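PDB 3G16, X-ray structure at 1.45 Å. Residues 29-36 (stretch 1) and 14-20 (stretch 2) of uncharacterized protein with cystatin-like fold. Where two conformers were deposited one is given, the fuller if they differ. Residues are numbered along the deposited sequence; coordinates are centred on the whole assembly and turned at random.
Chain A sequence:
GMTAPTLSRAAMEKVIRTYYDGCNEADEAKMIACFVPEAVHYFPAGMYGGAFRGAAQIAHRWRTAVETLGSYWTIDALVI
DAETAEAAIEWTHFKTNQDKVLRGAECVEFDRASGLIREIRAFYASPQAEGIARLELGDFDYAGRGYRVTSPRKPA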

# COMPACT_ATOMS: atom_id res chain seq x y z
N ALA A 29 0.46 6.27 -25.22
CA ALA A 29 0.71 7.71 -25.20
C ALA A 29 0.06 8.39 -23.99
O ALA A 29 0.65 9.25 -23.34
CB ALA A 29 0.24 8.35 -26.54
N LYS A 30 -1.18 8.01 -23.69
CA LYS A 30 -1.90 8.61 -22.58
C LYS A 30 -1.18 8.27 -21.28
O LYS A 30 -0.97 9.16 -20.43
CB LYS A 30 -3.39 8.18 -22.48
CG LYS A 30 -4.06 8.66 -21.18
CD LYS A 30 -5.57 8.35 -21.08
CE LYS A 30 -6.35 9.03 -22.23
NZ LYS A 30 -7.86 8.81 -22.19
N MSE A 31 -0.77 7.02 -21.12
CA MSE A 31 -0.07 6.64 -19.90
C MSE A 31 1.27 7.37 -19.76
O MSE A 31 1.62 7.88 -18.71
CB MSE A 31 0.12 5.12 -19.84
CG MSE A 31 -1.12 4.31 -19.63
SE MSE A 31 -0.75 2.42 -19.49
CE MSE A 31 -0.91 1.87 -21.36
N ILE A 32 2.04 7.42 -20.84
CA ILE A 32 3.36 8.02 -20.81
C ILE A 32 3.31 9.48 -20.36
O ILE A 32 4.20 9.96 -19.64
CB ILE A 32 4.03 7.89 -22.21
CG1 ILE A 32 4.44 6.44 -22.44
CG2 ILE A 32 5.25 8.79 -22.35
CD1 ILE A 32 4.85 6.09 -23.91
N ALA A 33 2.24 10.18 -20.77
CA ALA A 33 2.07 11.60 -20.44
C ALA A 33 1.81 11.86 -18.96
O ALA A 33 1.85 13.00 -18.50
CB ALA A 33 0.95 12.18 -21.27
N CYS A 34 1.54 10.79 -18.20
CA CYS A 34 1.30 10.94 -16.78
C CYS A 34 2.54 10.83 -15.91
O CYS A 34 2.46 10.99 -14.69
CB CYS A 34 0.35 9.84 -16.31
SG CYS A 34 -1.31 9.99 -17.05
N PHE A 35 3.66 10.49 -16.54
CA PHE A 35 4.92 10.27 -15.85
C PHE A 35 6.07 11.13 -16.32
O PHE A 35 6.11 11.51 -17.50
CB PHE A 35 5.41 8.84 -16.16
CG PHE A 35 4.55 7.74 -15.60
CD1 PHE A 35 4.70 7.33 -14.28
CD2 PHE A 35 3.59 7.11 -16.36
CE1 PHE A 35 3.92 6.33 -13.75
CE2 PHE A 35 2.79 6.11 -15.83
CZ PHE A 35 2.97 5.71 -14.53
N VAL A 36 7.02 11.39 -15.45
CA VAL A 36 8.32 11.86 -15.93
C VAL A 36 8.91 10.68 -16.75
O VAL A 36 8.67 9.51 -16.43
CB VAL A 36 9.29 12.30 -14.82
CG1 VAL A 36 8.64 13.43 -13.98
CG2 VAL A 36 9.66 11.17 -13.92
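Stretch 2, residues 14-20: KVIRTYY

Stretch 2 is helical throughout, each amide from Thr-18 to Tyr-20 bonding to the carbonyl four residues back, and it packs on a helix and the type I turn, Ile-32 to Phe-35, at its C-terminal side. The turn leads into the strand at Phe-35. The two stretches run in opposite senses: Met-31 lies nearest Tyr-19 (CA to CA 5.1 Å), while Cys-34 lies nearest Val-15 (CA to CA 5.8 Å).

Cys-34 is the centre of the contact. Its CB points toward the helix, and the m rotamer (chi1 -65°) brings SG to 3.5 Å from the backbone N of Tyr-19, 3.7 Å from CG2 of Thr-18 and 3.8 Å from CB of Tyr-19. Val-15, with chi1 t, places CG1 3.4 Å from the Cys-34 carbonyl O and 3.9 Å from its CB.

The CA-to-CB bond of Thr-18 also points toward stretch 1. With chi1 at -61° (m), its OG1 donates to O of Lys-14 (2.8 Å), one turn back in its own helix, leaving the methyl CG2 to pack 3.6 Å from CG of Lys-30. The Lys-30 chain is extended through chi2, so its CD passes 3.5 Å from O of Thr-18; NZ is hydrogen-bonded elsewhere in the structure.

Tyr-19 adopts t (chi1 165°), which carries its ring along the interface to Phe-35. The CA-to-CB bond of Phe-35 points sideways, but its m rotamer (chi1 -67°) brings the ring end nearer, and its edge meets the face of Tyr-19: CZ of Phe-35 is 3.5 Å from CE1 of Tyr-19, with centroids 5.0 Å apart and planes at 82°. Selenomethionine Met-31 approaches the same ring obliquely, its CG 4.4 Å from CD1 of Tyr-19, before its end leads away. No hydrogen bond joins the stretches; packing dominates the 368 Å² buried between them.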

# COMPACT_ATOMS: atom_id res chain seq x y z
N LYS A 14 -6.09 14.19 -10.90
CA LYS A 14 -6.29 14.20 -12.34
C LYS A 14 -5.25 13.35 -13.05
O LYS A 14 -5.59 12.57 -13.96
CB LYS A 14 -6.33 15.63 -12.90
CG LYS A 14 -7.62 16.34 -12.53
CD LYS A 14 -7.58 17.84 -12.80
CE LYS A 14 -8.72 18.57 -12.11
NZ LYS A 14 -8.49 19.94 -11.98
N VAL A 15 -3.98 13.48 -12.66
CA VAL A 15 -2.96 12.65 -13.29
C VAL A 15 -3.18 11.16 -12.99
O VAL A 15 -3.08 10.31 -13.89
CB VAL A 15 -1.57 13.08 -12.80
CG1 VAL A 15 -0.46 12.13 -13.28
CG2 VAL A 15 -1.26 14.51 -13.29
N ILE A 16 -3.51 10.83 -11.75
CA ILE A 16 -3.74 9.44 -11.38
C ILE A 16 -4.92 8.84 -12.15
O ILE A 16 -4.82 7.73 -12.71
CB ILE A 16 -3.94 9.33 -9.87
CG1 ILE A 16 -2.58 9.45 -9.18
CG2 ILE A 16 -4.67 8.00 -9.51
CD1 ILE A 16 -2.65 9.69 -7.64
N ARG A 17 -6.00 9.58 -12.26
CA ARG A 17 -7.14 9.02 -12.95
C ARG A 17 -6.87 8.90 -14.48
O ARG A 17 -7.35 7.96 -15.15
CB ARG A 17 -8.40 9.83 -12.69
CG ARG A 17 -8.85 9.77 -11.22
CD ARG A 17 -10.29 10.30 -11.04
NE ARG A 17 -10.70 10.27 -9.64
CZ ARG A 17 -11.14 9.21 -8.97
NH1 ARG A 17 -11.29 7.99 -9.53
NH2 ARG A 17 -11.46 9.37 -7.69
N THR A 18 -6.13 9.87 -15.04
CA THR A 18 -5.76 9.79 -16.44
C THR A 18 -4.91 8.52 -16.68
O THR A 18 -5.02 7.82 -17.66
CB THR A 18 -4.98 11.02 -16.90
OG1 THR A 18 -5.82 12.17 -16.73
CG2 THR A 18 -4.59 10.90 -18.38
N TYR A 19 -3.99 8.24 -15.75
CA TYR A 19 -3.11 7.10 -15.81
C TYR A 19 -3.94 5.80 -15.86
O TYR A 19 -3.74 4.96 -16.72
CB TYR A 19 -2.11 7.11 -14.63
CG TYR A 19 -1.39 5.81 -14.38
CD1 TYR A 19 -0.67 5.16 -15.38
CD2 TYR A 19 -1.36 5.30 -13.13
CE1 TYR A 19 -0.01 3.97 -15.12
CE2 TYR A 19 -0.70 4.11 -12.85
CZ TYR A 19 -0.04 3.44 -13.86
OH TYR A 19 0.65 2.27 -13.53
N TYR A 20 -4.83 5.65 -14.88
CA TYR A 20 -5.69 4.44 -14.82
C TYR A 20 -6.57 4.33 -16.06
O TYR A 20 -6.77 3.25 -16.56
CB TYR A 20 -6.47 4.38 -13.50
CG TYR A 20 -5.70 3.74 -12.36
CD1 TYR A 20 -4.64 4.37 -11.81
CD2 TYR A 20 -6.07 2.51 -11.87
CE1 TYR A 20 -3.87 3.76 -10.77
CE2 TYR A 20 -5.40 1.90 -10.81
CZ TYR A 20 -4.27 2.54 -10.29
OH TYR A 20 -3.58 1.89 -9.24